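Local atomic coordinates of D-glucosaminate-6-phosphate ammonia lyase (Salmonella typhimurium, PDB entry 7LCE), a protein that is a pyridoxal-phosphate-dependent enzyme of the large aminotransferase-like fold family, with its cofactor bound to a lysine. Residues A[268-273]-A[288-293]. Sequence-based numbering, arbitrary orientation.
Sequences VTAAQL and ADIEQD
Q272 OE1 accepts two hydrogen bonds from T269. T269 N gives the nearly straight one, at 3.2 Å from Q272 OE1 and with an angle of 175° at the hydrogen. It comes from above the carbonyl plane of the amide. The hydroxyl T269 OG1 donates in that plane, on a lone pair of OE1. T269 OG1 in turn accepts from Q272 N at 3.3 Å. These reciprocal bonds make a capping box, with T269 as the N-cap of helix 270-282. The box lies on the exposed side of the first turn. A270 and L273, on the same turn, direct their CB atoms to strand 286-292.

I290 meets both of them. No hydrogen bond crosses between the segments, and the contact is mainly apolar. The I290 side chain is extended, with CD1 anti to CB's neighbour CA (chi2 170°), which carries CD1 to the helix turn. There I290 CD1 lies 3.6 Å from L273 CB. The shorter branch, I290 CG2, approaches A270 CB at 4.3 Å. W300 on the adjacent strand touches both A270 and L273, and I302 also packs on L273. The I290 side chain is about 6 Å from a bound calcium ion. Here the capped start of a helix packs on the outermost strand, within this chain, of a three-stranded antiparallel sheet, consistent with the small C-terminal domain of fold-type I pyridoxal-phosphate enzymes.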
loop_
_atom_site.group_PDB
_atom_site.type_symbol
_atom_site.label_atom_id
_atom_site.label_comp_id
_atom_site.label_asym_id
_atom_site.label_seq_id
_atom_site.Cartn_x
_atom_site.Cartn_y
_atom_site.Cartn_z
ATOM N N VAL A 268 2.164 -64.965 -5.076
ATOM C CA VAL A 268 1.365 -66.064 -4.546
ATOM C C VAL A 268 0.436 -66.568 -5.642
ATOM O O VAL A 268 -0.391 -65.814 -6.171
ATOM C CB VAL A 268 0.579 -65.623 -3.305
ATOM C CG1 VAL A 268 -0.153 -66.805 -2.696
ATOM C CG2 VAL A 268 1.511 -64.981 -2.287
ATOM N N THR A 269 0.561 -67.846 -5.986
ATOM C CA THR A 269 -0.289 -68.421 -7.014
ATOM C C THR A 269 -1.665 -68.748 -6.444
ATOM O O THR A 269 -1.849 -68.887 -5.231
ATOM C CB THR A 269 0.343 -69.682 -7.606
ATOM O OG1 THR A 269 0.285 -70.746 -6.647
ATOM C CG2 THR A 269 1.793 -69.426 -7.985
ATOM N N ALA A 270 -2.647 -68.863 -7.342
ATOM C CA ALA A 270 -3.991 -69.230 -6.912
ATOM C C ALA A 270 -4.013 -70.619 -6.289
ATOM O O ALA A 270 -4.829 -70.889 -5.400
ATOM C CB ALA A 270 -4.962 -69.156 -8.090
ATOM N N ALA A 271 -3.129 -71.513 -6.740
ATOM C CA ALA A 271 -3.052 -72.843 -6.146
ATOM C C ALA A 271 -2.653 -72.768 -4.676
ATOM O O ALA A 271 -3.162 -73.533 -3.848
ATOM C CB ALA A 271 -2.070 -73.716 -6.929
ATOM N N GLN A 272 -1.741 -71.854 -4.332
ATOM C CA GLN A 272 -1.318 -71.723 -2.941
ATOM C C GLN A 272 -2.451 -71.195 -2.070
ATOM O O GLN A 272 -2.581 -71.584 -0.903
ATOM C CB GLN A 272 -0.111 -70.795 -2.840
ATOM C CG GLN A 272 1.157 -71.322 -3.477
ATOM C CD GLN A 272 2.242 -70.265 -3.534
ATOM O OE1 GLN A 272 2.624 -69.807 -4.610
ATOM N NE2 GLN A 272 2.741 -69.867 -2.368
ATOM N N LEU A 273 -3.276 -70.303 -2.620
ATOM C CA LEU A 273 -4.378 -69.707 -1.880
ATOM C C LEU A 273 -5.549 -70.665 -1.708
ATOM O O LEU A 273 -6.343 -70.493 -0.775
ATOM C CB LEU A 273 -4.851 -68.436 -2.585
ATOM C CG LEU A 273 -3.878 -67.259 -2.537
ATOM C CD1 LEU A 273 -4.503 -66.018 -3.146
ATOM C CD2 LEU A 273 -3.449 -66.999 -1.106
ATOM N N ALA A 288 -15.344 -68.539 1.105
ATOM C CA ALA A 288 -14.149 -67.913 0.559
ATOM C C ALA A 288 -13.871 -68.448 -0.839
ATOM O O ALA A 288 -14.023 -69.646 -1.096
ATOM C CB ALA A 288 -12.933 -68.149 1.459
ATOM N N ASP A 289 -13.467 -67.552 -1.738
ATOM C CA ASP A 289 -13.072 -67.934 -3.087
ATOM C C ASP A 289 -11.993 -66.972 -3.559
ATOM O O ASP A 289 -11.910 -65.834 -3.092
ATOM C CB ASP A 289 -14.247 -67.918 -4.069
ATOM C CG ASP A 289 -14.887 -66.550 -4.192
ATOM O OD1 ASP A 289 -15.320 -65.997 -3.158
ATOM O OD2 ASP A 289 -14.949 -66.026 -5.325
ATOM N N ILE A 290 -11.163 -67.446 -4.476
ATOM C CA ILE A 290 -10.068 -66.658 -5.030
ATOM C C ILE A 290 -10.568 -65.841 -6.214
ATOM O O ILE A 290 -11.323 -66.337 -7.059
ATOM C CB ILE A 290 -8.902 -67.576 -5.433
ATOM C CG1 ILE A 290 -8.551 -68.497 -4.263
ATOM C CG2 ILE A 290 -7.694 -66.761 -5.867
ATOM C CD1 ILE A 290 -7.587 -69.590 -4.622
ATOM N N GLU A 291 -10.132 -64.582 -6.279
ATOM C CA GLU A 291 -10.549 -63.654 -7.323
ATOM C C GLU A 291 -9.338 -62.861 -7.788
ATOM O O GLU A 291 -8.631 -62.265 -6.969
ATOM C CB GLU A 291 -11.647 -62.704 -6.821
ATOM C CG GLU A 291 -12.266 -61.834 -7.907
ATOM C CD GLU A 291 -12.850 -60.540 -7.365
ATOM O OE1 GLU A 291 -12.514 -60.159 -6.221
ATOM O OE2 GLU A 291 -13.644 -59.899 -8.087
ATOM N N GLN A 292 -9.097 -62.868 -9.097
ATOM C CA GLN A 292 -8.027 -62.079 -9.686
ATOM C C GLN A 292 -8.415 -60.607 -9.810
ATOM O O GLN A 292 -9.592 -60.243 -9.849
ATOM C CB GLN A 292 -7.640 -62.646 -11.053
ATOM C CG GLN A 292 -6.200 -62.367 -11.450
ATOM C CD GLN A 292 -5.886 -62.813 -12.860
ATOM O OE1 GLN A 292 -6.624 -63.600 -13.453
ATOM N NE2 GLN A 292 -4.803 -62.285 -13.419
ATOM N N ASP A 293 -7.388 -59.761 -9.876
ATOM C CA ASP A 293 -7.560 -58.321 -10.022
ATOM C C ASP A 293 -8.167 -57.974 -11.382
ATOM O O ASP A 293 -7.884 -58.619 -12.396
ATOM C CB ASP A 293 -6.227 -57.603 -9.827
ATOM C CG ASP A 293 -6.390 -56.099 -9.712
ATOM O OD1 ASP A 293 -7.153 -55.651 -8.831
ATOM O OD2 ASP A 293 -5.763 -55.368 -10.509
#